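Local coordinates for protein CopN (Chlamydia pneumoniae, PDB 4NRH) that probably acts as a type III secretion gatekeeper that, bound to its Scc3 chaperone, helps direct the secretion of translocator proteins, at residues M145-R149 against Y150-D154; F281-A284 against D285-Q288; D257-D260 against S261-V265; S30-E33 against L34-L37. All coordinates share one frame; numbering follows the deposited sequence.

Interaction 1. Residues M145-R149 against Y150-D154; sequences MLQDR and YTYQD
Tyr-150 N donates to Leu-146 O over 2.9 Å, an i to i+4 bond at the end of the segment 145-149, after which the chain extends through Tyr-150 and Thr-151 into the next helix. Tyr-150 provides the main side-chain contact. Its CG lies beside its own backbone N (chi1 -56°), which swings the ring back against Arg-149: CB of Arg-149 sits over the ring face, 4.0 Å from the centroid of the Tyr-150 ring and 29° off its normal, a CH-pi contact. Leu-146 meets the same ring through its branch point, with CG 4.2 Å from Tyr-150 CD2. On another side of the turn, the extended chain of Gln-147 carries NE2 to Tyr-152 OH at 2.9 Å. This bond is weak and bent (127° at the hydrogen); the amide approaches the ring edge with its plane almost perpendicular to the ring. Thr-151 caps the new helix, its OG1 accepting a weak bond from Asp-154 N. The guanidinium of Arg-149 forms a salt bridge with Glu-131. The connection thus joins helix 139-149 to helix 152-172, with Tyr-150 packed on Leu-125 and Leu-128 of helix 122-133 and Leu-146 on Leu-192 of helix 179-215.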
loop_
_atom_site.group_PDB
_atom_site.type_symbol
_atom_site.label_atom_id
_atom_site.label_comp_id
_atom_site.label_asym_id
_atom_site.label_seq_id
_atom_site.Cartn_x
_atom_site.Cartn_y
_atom_site.Cartn_z
ATOM N N MET A 145 -13.356 -3.446 11.948
ATOM C CA MET A 145 -12.874 -3.202 13.301
ATOM C C MET A 145 -12.789 -1.707 13.596
ATOM O O MET A 145 -13.258 -1.241 14.634
ATOM C CB MET A 145 -11.509 -3.863 13.502
ATOM C CG MET A 145 -10.994 -3.823 14.928
ATOM S SD MET A 145 -9.372 -4.594 15.082
ATOM C CE MET A 145 -9.667 -6.158 14.263
ATOM N N LEU A 146 -12.184 -0.961 12.677
ATOM C CA LEU A 146 -12.002 0.478 12.842
ATOM C C LEU A 146 -13.309 1.257 12.688
ATOM O O LEU A 146 -13.470 2.329 13.270
ATOM C CB LEU A 146 -10.973 1.005 11.837
ATOM C CG LEU A 146 -9.494 1.036 12.233
ATOM C CD1 LEU A 146 -8.969 -0.346 12.589
ATOM C CD2 LEU A 146 -8.664 1.652 11.115
ATOM N N GLN A 147 -14.231 0.717 11.896
ATOM C CA GLN A 147 -15.450 1.433 11.527
ATOM C C GLN A 147 -16.356 1.748 12.716
ATOM O O GLN A 147 -17.039 2.773 12.727
ATOM C CB GLN A 147 -16.231 0.634 10.481
ATOM C CG GLN A 147 -15.822 0.937 9.047
ATOM C CD GLN A 147 -16.689 0.225 8.029
ATOM O OE1 GLN A 147 -17.182 -0.875 8.278
ATOM N NE2 GLN A 147 -16.882 0.851 6.874
ATOM N N ASP A 148 -16.363 0.868 13.711
ATOM C CA ASP A 148 -17.197 1.063 14.892
ATOM C C ASP A 148 -16.538 1.984 15.913
ATOM O O ASP A 148 -17.221 2.640 16.699
ATOM C CB ASP A 148 -17.520 -0.282 15.547
ATOM C CG ASP A 148 -18.157 -1.261 14.583
ATOM O OD1 ASP A 148 -18.936 -0.817 13.711
ATOM O OD2 ASP A 148 -17.885 -2.473 14.702
ATOM N N ARG A 149 -15.210 2.026 15.898
ATOM C CA ARG A 149 -14.452 2.712 16.939
ATOM C C ARG A 149 -14.007 4.126 16.570
ATOM O O ARG A 149 -13.856 4.976 17.447
ATOM C CB ARG A 149 -13.229 1.873 17.313
ATOM C CG ARG A 149 -13.587 0.519 17.901
ATOM C CD ARG A 149 -12.378 -0.392 18.014
ATOM N NE ARG A 149 -12.748 -1.793 17.833
ATOM C CZ ARG A 149 -11.976 -2.819 18.175
ATOM N NH1 ARG A 149 -10.787 -2.598 18.716
ATOM N NH2 ARG A 149 -12.394 -4.062 17.975
ATOM N N TYR A 150 -13.796 4.382 15.283
ATOM C CA TYR A 150 -13.211 5.653 14.868
ATOM C C TYR A 150 -13.947 6.330 13.721
ATOM O O TYR A 150 -14.623 5.679 12.923
ATOM C CB TYR A 150 -11.750 5.453 14.460
ATOM C CG TYR A 150 -10.892 4.817 15.526
ATOM C CD1 TYR A 150 -10.403 5.566 16.586
ATOM C CD2 TYR A 150 -10.569 3.468 15.470
ATOM C CE1 TYR A 150 -9.617 4.989 17.566
ATOM C CE2 TYR A 150 -9.783 2.881 16.445
ATOM C CZ TYR A 150 -9.310 3.647 17.491
ATOM O OH TYR A 150 -8.528 3.070 18.464
ATOM N N THR A 151 -13.806 7.650 13.651
ATOM C CA THR A 151 -14.216 8.395 12.472
ATOM C C THR A 151 -13.259 8.037 11.343
ATOM O O THR A 151 -12.134 7.604 11.592
ATOM C CB THR A 151 -14.198 9.913 12.709
ATOM O OG1 THR A 151 -12.868 10.330 13.045
ATOM C CG2 THR A 151 -15.150 10.293 13.839
ATOM N N TYR A 152 -13.698 8.222 10.103
ATOM C CA TYR A 152 -12.875 7.880 8.950
ATOM C C TYR A 152 -11.601 8.722 8.861
ATOM O O TYR A 152 -10.551 8.211 8.475
ATOM C CB TYR A 152 -13.695 7.998 7.663
ATOM C CG TYR A 152 -14.682 6.864 7.505
ATOM C CD1 TYR A 152 -14.273 5.630 7.016
ATOM C CD2 TYR A 152 -16.016 7.016 7.865
ATOM C CE1 TYR A 152 -15.164 4.584 6.880
ATOM C CE2 TYR A 152 -16.916 5.973 7.732
ATOM C CZ TYR A 152 -16.482 4.760 7.237
ATOM O OH TYR A 152 -17.367 3.716 7.099
ATOM N N GLN A 153 -11.686 10.001 9.214
ATOM C CA GLN A 153 -10.507 10.863 9.167
ATOM C C GLN A 153 -9.469 10.461 10.217
ATOM O O GLN A 153 -8.269 10.658 10.020
ATOM C CB GLN A 153 -10.884 12.337 9.348
ATOM C CG GLN A 153 -11.572 12.674 10.657
ATOM C CD GLN A 153 -11.793 14.166 10.820
ATOM O OE1 GLN A 153 -10.842 14.948 10.824
ATOM N NE2 GLN A 153 -13.049 14.569 10.951
ATOM N N ASP A 154 -9.930 9.899 11.331
ATOM C CA ASP A 154 -9.022 9.413 12.367
ATOM C C ASP A 154 -8.358 8.099 11.973
ATOM O O ASP A 154 -7.267 7.787 12.445
ATOM C CB ASP A 154 -9.760 9.239 13.698
ATOM C CG ASP A 154 -9.968 10.554 14.425
ATOM O OD1 ASP A 154 -9.362 11.564 14.011
ATOM O OD2 ASP A 154 -10.732 10.574 15.414
#

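Interaction 2. Residues F281-A284 against D285-Q288; sequences FSSA and DKRQ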
loop_
_atom_site.group_PDB
_atom_site.type_symbol
_atom_site.label_atom_id
_atom_site.label_comp_id
_atom_site.label_asym_id
_atom_site.label_seq_id
_atom_site.Cartn_x
_atom_site.Cartn_y
_atom_site.Cartn_z
ATOM N N PHE A 281 -5.993 -1.315 -7.132
ATOM C CA PHE A 281 -6.137 -2.123 -8.337
ATOM C C PHE A 281 -5.044 -3.186 -8.430
ATOM O O PHE A 281 -3.854 -2.873 -8.406
ATOM C CB PHE A 281 -6.118 -1.226 -9.578
ATOM C CG PHE A 281 -7.131 -0.113 -9.533
ATOM C CD1 PHE A 281 -6.822 1.100 -8.939
ATOM C CD2 PHE A 281 -8.396 -0.287 -10.072
ATOM C CE1 PHE A 281 -7.752 2.123 -8.891
ATOM C CE2 PHE A 281 -9.329 0.732 -10.027
ATOM C CZ PHE A 281 -9.006 1.938 -9.434
ATOM N N SER A 282 -5.463 -4.443 -8.535
ATOM C CA SER A 282 -4.535 -5.568 -8.582
ATOM C C SER A 282 -3.888 -5.738 -9.954
ATOM O O SER A 282 -2.919 -6.483 -10.099
ATOM C CB SER A 282 -5.254 -6.860 -8.187
ATOM O OG SER A 282 -6.389 -7.076 -9.007
ATOM N N SER A 283 -4.426 -5.054 -10.957
ATOM C CA SER A 283 -3.835 -5.083 -12.290
ATOM C C SER A 283 -4.120 -3.807 -13.073
ATOM O O SER A 283 -5.193 -3.217 -12.949
ATOM C CB SER A 283 -4.346 -6.296 -13.071
ATOM O OG SER A 283 -5.596 -6.022 -13.676
ATOM N N ALA A 284 -3.146 -3.385 -13.874
ATOM C CA ALA A 284 -3.298 -2.215 -14.733
ATOM C C ALA A 284 -4.396 -2.421 -15.770
ATOM O O ALA A 284 -5.088 -1.478 -16.153
ATOM C CB ALA A 284 -1.981 -1.887 -15.419
ATOM N N ASP A 285 -4.543 -3.663 -16.222
ATOM C CA ASP A 285 -5.526 -4.009 -17.243
ATOM C C ASP A 285 -6.963 -3.716 -16.810
ATOM O O ASP A 285 -7.743 -3.151 -17.576
ATOM C CB ASP A 285 -5.385 -5.487 -17.617
ATOM C CG ASP A 285 -6.403 -5.929 -18.650
ATOM O OD1 ASP A 285 -6.727 -5.124 -19.549
ATOM O OD2 ASP A 285 -6.873 -7.084 -18.567
ATOM N N LYS A 286 -7.308 -4.097 -15.583
ATOM C CA LYS A 286 -8.668 -3.923 -15.081
ATOM C C LYS A 286 -8.994 -2.468 -14.770
ATOM O O LYS A 286 -10.109 -2.015 -15.031
ATOM C CB LYS A 286 -8.896 -4.780 -13.838
ATOM C CG LYS A 286 -9.115 -6.246 -14.146
ATOM C CD LYS A 286 -9.166 -7.063 -12.875
ATOM C CE LYS A 286 -8.646 -8.456 -13.133
ATOM N NZ LYS A 286 -8.468 -9.232 -11.878
ATOM N N ARG A 287 -8.031 -1.748 -14.203
ATOM C CA ARG A 287 -8.187 -0.314 -13.976
ATOM C C ARG A 287 -8.515 0.390 -15.287
ATOM O O ARG A 287 -9.456 1.180 -15.362
ATOM C CB ARG A 287 -6.922 0.284 -13.361
ATOM C CG ARG A 287 -6.934 1.804 -13.323
ATOM C CD ARG A 287 -5.751 2.363 -12.555
ATOM N NE ARG A 287 -5.847 3.813 -12.415
ATOM C CZ ARG A 287 -5.332 4.679 -13.281
ATOM N NH1 ARG A 287 -4.688 4.240 -14.354
ATOM N NH2 ARG A 287 -5.464 5.984 -13.078
ATOM N N GLN A 288 -7.724 0.099 -16.315
ATOM C CA GLN A 288 -7.952 0.649 -17.646
ATOM C C GLN A 288 -9.315 0.231 -18.196
ATOM O O GLN A 288 -10.060 1.055 -18.727
ATOM C CB GLN A 288 -6.844 0.205 -18.602
ATOM C CG GLN A 288 -7.089 0.579 -20.052
ATOM C CD GLN A 288 -5.883 0.316 -20.932
ATOM O OE1 GLN A 288 -5.117 1.227 -21.247
ATOM N NE2 GLN A 288 -5.706 -0.938 -21.331
HETATM O O HOH W 1 -4.259 1.464 -15.837
#
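Phe-281 and Arg-287 form the close-packed part of this helix start. CB of Arg-287 lies over the face of the Phe-281 ring, 4.1 Å from its centroid and 29° off the normal, a CH-pi contact whose shortest approach is Phe-281 CD2 to Arg-287 CB at 3.6 Å. With CG anti to its backbone N (chi1 170°) and the chain extended to NE, Arg-287 runs its methylenes across the ring, while its guanidinium plane stands 80° to the ring plane. Phe-281 is buried further by Tyr-233 and Ile-237 of helix 226-237 and by Tyr-49 of the chaperone chain (Scc3, a SycD-type chaperone). A second firm point is the N-cap, Ser-283, whose OG accepts a nearly straight bond from Lys-286 N at 3.2 Å. The other side is looser: the aliphatic chain of Lys-286 passes alongside that hydroxyl, but its NZ comes no nearer than 4.1 Å to OG of the exposed Ser-282. A water bridges Ala-284 O and Arg-287 NH1, donating to the carbonyl at 3.1 Å and lying in the guanidinium plane. Arg-287 NH2 bonds to Leu-273 O, and Gln-288 reaches Val-39 and Asp-41 of the chaperone chain. The chemistry therefore divides by role: the serine hydroxyl satisfies an amide at the helix start, while Arg-287 offers its methylenes to an aromatic face and its charged end to a carbonyl and a water, next to the chaperone interface.

Interaction 3. Residues D257-D260 against S261-V265; sequences DDVD and SVTGV
Asp-258 and Ser-261 meet where the helix begins: OD1 of the aspartate accepts from Ser-261 N at 3.0 Å through its anti lone pair, with 146° at the hydrogen. The carboxylate gets there because CG is anti to the Asp-258 backbone N (chi1 180°), which folds OD1 back over the first turn. Ser-261 OG also approaches this oxygen, 3.2 Å from Asp-258 OD1, although the destination of its proton is not settled. The backbone carbonyl O of Asp-258 accepts from Val-262 N, four residues on, over 2.9 Å. One residue later, Val-259 O takes two donors from Thr-263: the amide N, and OG1 at 2.8 Å. They reach the oxygen from opposite faces of the carbonyl plane, gripping it twice. OG1 is brought back to it by lying beside the backbone N of Thr-263 (chi1 -63°), and the Val-259 and Thr-263 side chains run alongside each other. Gly-264 N to Asp-260 O, 3.0 Å, continues the helical pattern.

In the next shell, Ile-218 covers Asp-258 and Ser-261. Val-262 packs on Val-251 of helix 244-255 and on Val-301 of helix 284-301, while Thr-263 touches Leu-298 and Val-301 of the latter helix. The turn is thus covered by these two helices and by the loop residue Ile-218. Overall this is a classic aspartate N-cap, followed by a threonine hydroxyl bonded to the i-4 carbonyl, at the start of helix 259-272 in the third helical domain of this gatekeeper family.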
loop_
_atom_site.group_PDB
_atom_site.type_symbol
_atom_site.label_atom_id
_atom_site.label_comp_id
_atom_site.label_asym_id
_atom_site.label_seq_id
_atom_site.Cartn_x
_atom_site.Cartn_y
_atom_site.Cartn_z
ATOM N N ASP A 257 -32.883 6.545 -10.745
ATOM C CA ASP A 257 -32.917 6.530 -12.206
ATOM C C ASP A 257 -32.810 7.902 -12.876
ATOM O O ASP A 257 -32.852 7.990 -14.104
ATOM C CB ASP A 257 -34.196 5.839 -12.683
ATOM C CG ASP A 257 -34.220 4.363 -12.344
ATOM O OD1 ASP A 257 -33.152 3.719 -12.417
ATOM O OD2 ASP A 257 -35.306 3.846 -12.009
ATOM N N ASP A 258 -32.688 8.966 -12.089
ATOM C CA ASP A 258 -32.534 10.301 -12.664
ATOM C C ASP A 258 -31.223 10.384 -13.442
ATOM O O ASP A 258 -30.162 10.042 -12.920
ATOM C CB ASP A 258 -32.585 11.376 -11.578
ATOM C CG ASP A 258 -32.423 12.777 -12.137
ATOM O OD1 ASP A 258 -31.270 13.231 -12.287
ATOM O OD2 ASP A 258 -33.452 13.421 -12.431
ATOM N N VAL A 259 -31.304 10.842 -14.688
ATOM C CA VAL A 259 -30.160 10.818 -15.596
ATOM C C VAL A 259 -28.990 11.679 -15.114
ATOM O O VAL A 259 -27.833 11.270 -15.223
ATOM C CB VAL A 259 -30.578 11.259 -17.027
ATOM C CG1 VAL A 259 -31.237 12.635 -17.017
ATOM C CG2 VAL A 259 -29.387 11.215 -17.976
ATOM N N ASP A 260 -29.283 12.855 -14.570
ATOM C CA ASP A 260 -28.237 13.732 -14.054
ATOM C C ASP A 260 -27.602 13.145 -12.798
ATOM O O ASP A 260 -26.413 13.332 -12.544
ATOM C CB ASP A 260 -28.795 15.125 -13.760
ATOM C CG ASP A 260 -29.331 15.813 -14.999
ATOM O OD1 ASP A 260 -28.515 16.232 -15.846
ATOM O OD2 ASP A 260 -30.567 15.937 -15.126
ATOM N N SER A 261 -28.407 12.432 -12.016
ATOM C CA SER A 261 -27.926 11.784 -10.803
ATOM C C SER A 261 -26.987 10.634 -11.150
ATOM O O SER A 261 -25.898 10.518 -10.588
ATOM C CB SER A 261 -29.098 11.277 -9.961
ATOM O OG SER A 261 -29.918 12.349 -9.534
ATOM N N VAL A 262 -27.426 9.783 -12.072
ATOM C CA VAL A 262 -26.637 8.644 -12.523
ATOM C C VAL A 262 -25.327 9.109 -13.152
ATOM O O VAL A 262 -24.255 8.592 -12.832
ATOM C CB VAL A 262 -27.419 7.786 -13.538
ATOM C CG1 VAL A 262 -26.517 6.726 -14.153
ATOM C CG2 VAL A 262 -28.622 7.145 -12.870
ATOM N N THR A 263 -25.426 10.089 -14.046
ATOM C CA THR A 263 -24.260 10.687 -14.689
ATOM C C THR A 263 -23.278 11.254 -13.665
ATOM O O THR A 263 -22.067 11.063 -13.782
ATOM C CB THR A 263 -24.677 11.807 -15.666
ATOM O OG1 THR A 263 -25.478 11.252 -16.717
ATOM C CG2 THR A 263 -23.454 12.483 -16.271
ATOM N N GLY A 264 -23.811 11.947 -12.662
ATOM C CA GLY A 264 -22.994 12.550 -11.624
ATOM C C GLY A 264 -22.163 11.536 -10.858
ATOM O O GLY A 264 -20.982 11.766 -10.589
ATOM N N VAL A 265 -22.784 10.415 -10.506
ATOM C CA VAL A 265 -22.095 9.351 -9.783
ATOM C C VAL A 265 -21.041 8.687 -10.667
ATOM O O VAL A 265 -19.931 8.397 -10.217
ATOM C CB VAL A 265 -23.085 8.287 -9.272
ATOM C CG1 VAL A 265 -22.339 7.112 -8.657
ATOM C CG2 VAL A 265 -24.037 8.898 -8.258
#

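Interaction 4. Residues S30-E33 against L34-L37; sequences SGQE and LRGL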
loop_
_atom_site.group_PDB
_atom_site.type_symbol
_atom_site.label_atom_id
_atom_site.label_comp_id
_atom_site.label_asym_id
_atom_site.label_seq_id
_atom_site.Cartn_x
_atom_site.Cartn_y
_atom_site.Cartn_z
ATOM N N SER A 30 4.766 9.869 36.264
ATOM C CA SER A 30 5.663 10.911 36.747
ATOM C C SER A 30 6.692 10.334 37.713
ATOM O O SER A 30 6.499 9.248 38.258
ATOM C CB SER A 30 4.870 12.029 37.426
ATOM O OG SER A 30 4.268 11.570 38.626
ATOM N N GLY A 31 7.787 11.061 37.911
ATOM C CA GLY A 31 8.821 10.646 38.841
ATOM C C GLY A 31 8.282 10.567 40.256
ATOM O O GLY A 31 8.687 9.711 41.044
ATOM N N GLN A 32 7.371 11.481 40.575
ATOM C CA GLN A 32 6.710 11.508 41.873
ATOM C C GLN A 32 5.965 10.205 42.142
ATOM O O GLN A 32 6.035 9.651 43.239
ATOM C CB GLN A 32 5.740 12.691 41.950
ATOM C CG GLN A 32 5.211 12.989 43.344
ATOM C CD GLN A 32 6.197 13.770 44.193
ATOM O OE1 GLN A 32 7.380 13.868 43.864
ATOM N NE2 GLN A 32 5.711 14.338 45.291
ATOM N N GLU A 33 5.252 9.723 41.130
ATOM C CA GLU A 33 4.470 8.498 41.255
ATOM C C GLU A 33 5.363 7.265 41.358
ATOM O O GLU A 33 5.013 6.291 42.025
ATOM C CB GLU A 33 3.507 8.361 40.074
ATOM C CG GLU A 33 2.330 9.325 40.132
ATOM C CD GLU A 33 1.664 9.524 38.784
ATOM O OE1 GLU A 33 2.081 8.866 37.807
ATOM O OE2 GLU A 33 0.720 10.338 38.702
ATOM N N LEU A 34 6.515 7.307 40.695
ATOM C CA LEU A 34 7.467 6.203 40.768
ATOM C C LEU A 34 8.143 6.145 42.134
ATOM O O LEU A 34 8.296 5.069 42.713
ATOM C CB LEU A 34 8.517 6.322 39.660
ATOM C CG LEU A 34 8.052 5.931 38.255
ATOM C CD1 LEU A 34 9.116 6.261 37.219
ATOM C CD2 LEU A 34 7.702 4.451 38.208
ATOM N N ARG A 35 8.549 7.304 42.644
ATOM C CA ARG A 35 9.156 7.382 43.969
ATOM C C ARG A 35 8.144 7.026 45.054
ATOM O O ARG A 35 8.495 6.424 46.068
ATOM C CB ARG A 35 9.734 8.777 44.221
ATOM C CG ARG A 35 10.967 9.098 43.390
ATOM C CD ARG A 35 11.577 10.432 43.796
ATOM N NE ARG A 35 10.721 11.558 43.433
ATOM C CZ ARG A 35 10.819 12.229 42.291
ATOM N NH1 ARG A 35 11.739 11.889 41.397
ATOM N NH2 ARG A 35 9.998 13.240 42.040
ATOM N N GLY A 36 6.888 7.403 44.834
ATOM C CA GLY A 36 5.820 7.084 45.763
ATOM C C GLY A 36 5.637 5.586 45.906
ATOM O O GLY A 36 5.394 5.080 47.001
ATOM N N LEU A 37 5.751 4.876 44.788
ATOM C CA LEU A 37 5.672 3.421 44.786
ATOM C C LEU A 37 6.875 2.825 45.507
ATOM O O LEU A 37 6.740 1.895 46.304
ATOM C CB LEU A 37 5.590 2.890 43.353
ATOM C CG LEU A 37 5.603 1.370 43.180
ATOM C CD1 LEU A 37 4.482 0.725 43.985
ATOM C CD2 LEU A 37 5.496 0.996 41.707
HETATM O O HOH W 2 8.560 12.054 46.037
#
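Arg-35 folds back over Gly-31 and Gln-32 in the first turn of its helix. CB lies 3.5 Å from Gly-31 O, and CG, set beside the backbone N, comes to 3.3 Å from the same Gly-31 O. At CD the chain bends (chi3 -69°), turning the guanidinium over that carbonyl, so that Gly-31 O stands 3.5 Å above the Arg-35 guanidinium plane, over its centre. NE shares a water weakly with Gln-32 OE1. At the tip, NH2 donates to Gln-32 OE1 at 3.3 Å; the bond is straight (166°) and lies in both the guanidinium and the amide carbonyl planes, although the two groups are turned 81° apart. NH1 points to the carboxylates of Asp-17 and Asp-20, two salt bridges that probably favour the charged arginine. At the start of the helix, Ser-30 and Glu-33 form a capping box: Glu-33 N donates to Ser-30 OG, and Ser-30 N to Glu-33 OE1, each at 3.3 Å. Leu-34 and Leu-37 direct helix 31-40 onto Ala-67 of helix 61-74, while Leu-34 and Arg-35 also pack on Ala-19 of helix 18-24.

How the interactions relate
All four interactions are local, each placed where a helix starts or where two helices join, and none touches another. Interactions 2 and 3 both fall within the third helical domain of the family: their centres are 25 Å apart, and helices 259-272 and 284-301, on which they lie, follow each other in the chain. Of the four, interaction 2 alone contacts the chaperone. Interaction 4 sits at the other end of the elongated chain, 64 Å from interaction 3 between centres, and its Ser-30 side chain is about 5 Å from the sodium ion bound by Ala-23, Asn-26 and Ile-29. Interaction 1 lies nearest the middle, 35 Å from interaction 4 and 28 Å from interaction 2, centre to centre.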